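Local coordinates for hypothetical protein (Bacteroides thetaiotaomicron, PDB 2OBB) that binds magnesium through a cluster of aspartates and is probably a hydrolase of the haloacid dehalogenase (HAD) type, its substrate unknown, at residues I14-Y19 / E24-A29; L93-R98 / P104-I109. All coordinates share one frame; numbering follows the deposited sequence.

Contact 1 (I14-Y19 / E24-A29); sequences IVEHRY and EEIPFA
Val15 and Glu25 face each other as a single beta bridge, closed on both sides by backbone bonds. Ile26 N donates to Ile14 O at 2.8 Å and Glu16 N to Glu24 O at 2.7 Å. The side chains work around this core. Ile26 sends CG1 over the Val15 carbonyl carbon, and its bent end (chi2 -73°) brings CD1 to 3.4 Å from Glu16 OE1, where the two side chains meet at a slant. In Glu16, chi1 (-41°) sets CG beside the backbone N, 3.2 Å from Glu24 O, and the bend at chi2 (-102°) turns the carboxylate toward that methyl. The methyl of Ala29 sits 3.6 Å from Ile14 O, beside the Ile26 bond. Behind these atoms a type II turn from Ile26 to Ala29, closed by Ala29 N on Ile26 O, swings the chain into its next helix. Phe28 takes the N-cap position, and the extended Glu25 side chain reaches Val30 N with OE2. The bridge closes off residues 16-24 as an excursion between strand 5-8 and helix 29-38, soon after the magnesium-binding Asp9 and Asp11, consistent with the insertion HAD-type folds carry after their first strand. Trp60 of helix 51-62 packs on Ile14, Val15 and Glu25, and Trp106 of helix 106-115 packs on Ile26 and Ala29.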
# COMPACT_ATOMS: atom_id res chain seq x y z
N ILE A 14 4.45 12.24 2.69
CA ILE A 14 4.39 13.32 3.66
C ILE A 14 5.39 14.43 3.26
O ILE A 14 5.12 15.63 3.46
CB ILE A 14 4.69 12.79 5.11
CG1 ILE A 14 3.57 11.85 5.60
CG2 ILE A 14 4.84 13.95 6.11
CD1 ILE A 14 3.83 11.25 6.97
N VAL A 15 6.56 14.01 2.72
CA VAL A 15 7.56 14.95 2.21
C VAL A 15 7.92 14.60 0.77
O VAL A 15 7.73 13.47 0.36
CB VAL A 15 8.86 14.95 3.06
CG1 VAL A 15 8.57 15.53 4.42
CG2 VAL A 15 9.46 13.53 3.18
N GLU A 16 8.44 15.57 0.01
CA GLU A 16 9.06 15.27 -1.27
C GLU A 16 10.13 14.20 -1.05
O GLU A 16 10.77 14.17 -0.00
CB GLU A 16 9.77 16.47 -1.88
CG GLU A 16 9.04 17.74 -1.73
CD GLU A 16 8.36 18.13 -2.99
OE1 GLU A 16 7.47 17.37 -3.46
OE2 GLU A 16 8.74 19.22 -3.51
N HIS A 17 10.32 13.35 -2.06
CA HIS A 17 11.21 12.20 -1.96
C HIS A 17 12.67 12.63 -2.11
O HIS A 17 13.13 12.84 -3.21
CB HIS A 17 10.87 11.18 -3.05
CG HIS A 17 11.36 9.80 -2.76
ND1 HIS A 17 10.80 8.68 -3.35
CD2 HIS A 17 12.32 9.35 -1.92
CE1 HIS A 17 11.42 7.60 -2.90
NE2 HIS A 17 12.34 7.98 -2.03
N ARG A 18 13.38 12.77 -1.00
CA ARG A 18 14.79 13.12 -1.05
C ARG A 18 15.68 12.14 -0.28
O ARG A 18 16.81 12.49 0.11
CB ARG A 18 14.99 14.55 -0.56
CG ARG A 18 14.39 15.62 -1.43
CD ARG A 18 15.02 15.64 -2.82
NE ARG A 18 14.48 16.74 -3.62
CZ ARG A 18 13.29 16.73 -4.22
NH1 ARG A 18 12.90 17.80 -4.91
NH2 ARG A 18 12.48 15.66 -4.15
N TYR A 19 15.19 10.92 -0.08
CA TYR A 19 15.87 9.87 0.69
C TYR A 19 17.28 9.65 0.20
O TYR A 19 17.48 9.55 -1.01
CB TYR A 19 15.11 8.58 0.52
CG TYR A 19 15.66 7.40 1.28
CD1 TYR A 19 16.73 6.64 0.77
CD2 TYR A 19 15.08 7.00 2.47
CE1 TYR A 19 17.22 5.53 1.46
CE2 TYR A 19 15.54 5.90 3.17
CZ TYR A 19 16.61 5.16 2.67
OH TYR A 19 17.04 4.07 3.39
N GLU A 24 10.99 18.73 1.42
CA GLU A 24 9.97 19.68 1.86
C GLU A 24 8.65 18.93 2.06
O GLU A 24 8.41 17.89 1.45
CB GLU A 24 9.73 20.73 0.78
CG GLU A 24 10.97 21.50 0.33
CD GLU A 24 11.17 22.78 1.10
OE1 GLU A 24 11.62 23.80 0.50
OE2 GLU A 24 10.86 22.79 2.32
N GLU A 25 7.79 19.46 2.92
CA GLU A 25 6.53 18.85 3.19
C GLU A 25 5.64 18.91 1.95
O GLU A 25 5.60 19.91 1.23
CB GLU A 25 5.85 19.56 4.36
CG GLU A 25 4.57 18.86 4.85
CD GLU A 25 3.82 19.64 5.89
OE1 GLU A 25 4.42 20.56 6.45
OE2 GLU A 25 2.63 19.33 6.13
N ILE A 26 4.95 17.82 1.67
CA ILE A 26 3.89 17.89 0.68
C ILE A 26 2.78 18.78 1.25
O ILE A 26 2.41 18.62 2.42
CB ILE A 26 3.37 16.53 0.33
CG1 ILE A 26 4.55 15.62 -0.07
CG2 ILE A 26 2.26 16.60 -0.74
CD1 ILE A 26 5.14 15.90 -1.41
N PRO A 27 2.30 19.77 0.47
CA PRO A 27 1.34 20.72 1.02
C PRO A 27 0.28 20.04 1.86
O PRO A 27 -0.29 19.04 1.44
CB PRO A 27 0.74 21.36 -0.23
CG PRO A 27 1.93 21.45 -1.16
CD PRO A 27 2.60 20.08 -0.94
N PHE A 28 0.08 20.56 3.08
CA PHE A 28 -1.03 20.17 3.96
C PHE A 28 -0.98 18.74 4.45
O PHE A 28 -1.97 18.25 5.02
CB PHE A 28 -2.38 20.50 3.31
CG PHE A 28 -2.42 21.92 2.79
CD1 PHE A 28 -2.56 22.98 3.67
CD2 PHE A 28 -2.28 22.18 1.43
CE1 PHE A 28 -2.55 24.31 3.19
CE2 PHE A 28 -2.28 23.48 0.93
CZ PHE A 28 -2.41 24.55 1.82
N ALA A 29 0.17 18.08 4.28
CA ALA A 29 0.28 16.68 4.69
C ALA A 29 0.07 16.54 6.19
O ALA A 29 -0.89 15.87 6.64
CB ALA A 29 1.66 16.06 4.25

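Contact 2 (L93-R98 / P104-I109). With MG (magnesium ion), chain B.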
# COMPACT_ATOMS: atom_id res chain seq x y z
N LEU A 93 -6.32 1.05 5.95
CA LEU A 93 -6.09 1.94 4.83
C LEU A 93 -4.58 2.18 4.65
O LEU A 93 -3.85 2.24 5.66
CB LEU A 93 -6.77 3.27 5.09
CG LEU A 93 -7.14 4.12 3.87
CD1 LEU A 93 -8.45 3.56 3.25
CD2 LEU A 93 -7.29 5.58 4.27
N PHE A 94 -4.15 2.32 3.39
CA PHE A 94 -2.77 2.63 3.08
C PHE A 94 -2.70 3.92 2.25
O PHE A 94 -3.34 4.06 1.22
CB PHE A 94 -2.13 1.47 2.33
CG PHE A 94 -2.01 0.20 3.14
CD1 PHE A 94 -3.06 -0.70 3.21
CD2 PHE A 94 -0.85 -0.07 3.84
CE1 PHE A 94 -2.95 -1.89 3.95
CE2 PHE A 94 -0.71 -1.27 4.60
CZ PHE A 94 -1.76 -2.18 4.65
N ILE A 95 -1.90 4.86 2.71
CA ILE A 95 -1.65 6.08 1.96
C ILE A 95 -0.19 6.01 1.60
O ILE A 95 0.67 6.07 2.47
CB ILE A 95 -1.95 7.35 2.81
CG1 ILE A 95 -3.40 7.30 3.33
CG2 ILE A 95 -1.67 8.65 1.97
CD1 ILE A 95 -3.77 8.45 4.25
N ASP A 96 0.07 5.89 0.30
CA ASP A 96 1.42 5.64 -0.20
C ASP A 96 1.58 6.20 -1.63
O ASP A 96 0.74 5.96 -2.51
CB ASP A 96 1.63 4.14 -0.22
CG ASP A 96 3.08 3.76 -0.19
OD1 ASP A 96 3.81 4.35 -1.02
OD2 ASP A 96 3.44 2.81 0.60
N ASP A 97 2.65 6.94 -1.88
CA ASP A 97 2.77 7.56 -3.22
C ASP A 97 3.04 6.49 -4.26
O ASP A 97 2.92 6.76 -5.44
CB ASP A 97 3.83 8.64 -3.26
CG ASP A 97 5.21 8.08 -2.98
OD1 ASP A 97 5.38 7.44 -1.92
OD2 ASP A 97 6.12 8.27 -3.82
N ARG A 98 3.38 5.28 -3.83
CA ARG A 98 3.61 4.17 -4.77
C ARG A 98 2.40 3.26 -4.95
O ARG A 98 2.48 2.25 -5.61
CB ARG A 98 4.82 3.34 -4.39
CG ARG A 98 6.10 4.18 -4.41
CD ARG A 98 7.29 3.30 -4.08
NE ARG A 98 8.50 4.08 -3.83
CZ ARG A 98 9.73 3.59 -3.91
NH1 ARG A 98 9.95 2.31 -4.24
NH2 ARG A 98 10.75 4.39 -3.68
N PRO A 104 -3.47 11.38 -4.63
CA PRO A 104 -3.90 12.72 -5.03
C PRO A 104 -3.46 13.65 -3.90
O PRO A 104 -2.87 13.20 -2.93
CB PRO A 104 -5.42 12.58 -5.12
CG PRO A 104 -5.74 11.51 -4.08
CD PRO A 104 -4.52 10.66 -3.88
N ASP A 105 -3.71 14.93 -4.01
CA ASP A 105 -3.29 15.77 -2.92
C ASP A 105 -4.14 15.52 -1.67
O ASP A 105 -5.26 14.93 -1.72
CB ASP A 105 -3.24 17.23 -3.33
CG ASP A 105 -4.56 17.71 -3.84
OD1 ASP A 105 -5.57 17.47 -3.15
OD2 ASP A 105 -4.57 18.34 -4.93
N TRP A 106 -3.61 16.00 -0.55
CA TRP A 106 -4.15 15.74 0.76
C TRP A 106 -5.59 16.22 0.95
O TRP A 106 -6.34 15.57 1.67
CB TRP A 106 -3.21 16.31 1.80
CG TRP A 106 -2.00 15.42 1.92
CD1 TRP A 106 -0.77 15.60 1.35
CD2 TRP A 106 -1.92 14.22 2.70
NE1 TRP A 106 0.09 14.56 1.73
CE2 TRP A 106 -0.59 13.71 2.56
CE3 TRP A 106 -2.83 13.53 3.50
CZ2 TRP A 106 -0.17 12.53 3.18
CZ3 TRP A 106 -2.39 12.32 4.14
CH2 TRP A 106 -1.07 11.86 3.97
N GLY A 107 -5.97 17.31 0.27
CA GLY A 107 -7.38 17.67 0.14
C GLY A 107 -8.28 16.50 -0.27
O GLY A 107 -9.30 16.23 0.37
N ILE A 108 -7.90 15.79 -1.33
CA ILE A 108 -8.71 14.72 -1.85
C ILE A 108 -8.59 13.48 -0.96
O ILE A 108 -9.59 12.80 -0.74
CB ILE A 108 -8.43 14.41 -3.34
CG1 ILE A 108 -9.06 15.47 -4.23
CG2 ILE A 108 -9.14 13.11 -3.76
CD1 ILE A 108 -8.11 16.50 -4.72
N ILE A 109 -7.40 13.21 -0.44
CA ILE A 109 -7.23 12.11 0.49
C ILE A 109 -8.24 12.27 1.62
O ILE A 109 -8.99 11.34 1.93
CB ILE A 109 -5.75 12.02 1.05
CG1 ILE A 109 -4.78 11.49 -0.02
CG2 ILE A 109 -5.69 11.12 2.30
CD1 ILE A 109 -3.25 11.56 0.40
MG MG B . 7.07 6.90 -0.81
O HOH W 1 6.26 4.94 -1.00
O HOH W 2 8.10 6.98 -2.66
O HOH W 3 8.52 5.85 0.10
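Ile95 meets the helix with both its branches. Its CG2, anti to the backbone N, lies 3.7 Å from Ile109 CD1 and 3.8 Å from Trp106 CH2, and the extended CG1 arm (chi2 176°) carries CD1 to 3.8 Å from Ile109 CG2. Ile109 is extended as well, which lets its CD1 lie over one face of the indole, 3.6 Å above the plane and offset toward the rim. Ile95 approaches the same ring obliquely. Trp106 is held in its rotation by NE1, which donates to Thr13 O. Cutting Ile95 back to an alanine is likely to leave a gap between strand 93-95 and helix 106-115, with Ile109 CD1 and Trp106 CH2 short of the methyl they both touch. Past the strand, Asp97 (chi1 63°) binds magnesium through OD1 at 2.1 Å; three waters, Asp9 OD2 and Asp11 O complete the site. Water 1 donates to Asp96 OD1, which also accepts from Arg98 N in an Asx turn; water 2 links Asp97 OD2 to Arg98 NE. The strand-helix side-chain contacts are apolar, whereas the strand's C-terminal end is polar and delivers Asp97 to the metal beside strand 5-8, consistent with a HAD-type magnesium site.

Contact 1 closes in the chain before contact 2 opens, and their centres lie 12 Å apart, yet they touch in two places. Trp106 carries one junction: its NE1 is 3.3 Å from Ala29 CB and its CD1 3.8 Å from Ile26 CG2, so the indole lies between segment 24-29 and strand 93-95. The other is nearer the metal, where His17 CE1 packs 3.4 Å from Arg98 NH2. Thr13, directly before segment 14-19, hydrogen-bonds Asp97 N through OG1, so the chain leading into contact 1 is joined to the metal end of contact 2. Contact 2 supplies Asp97 to the magnesium directly; the Val15 side chain of contact 1 stays about 8 Å from the ion but about 4 Å from the Asp11 side chain.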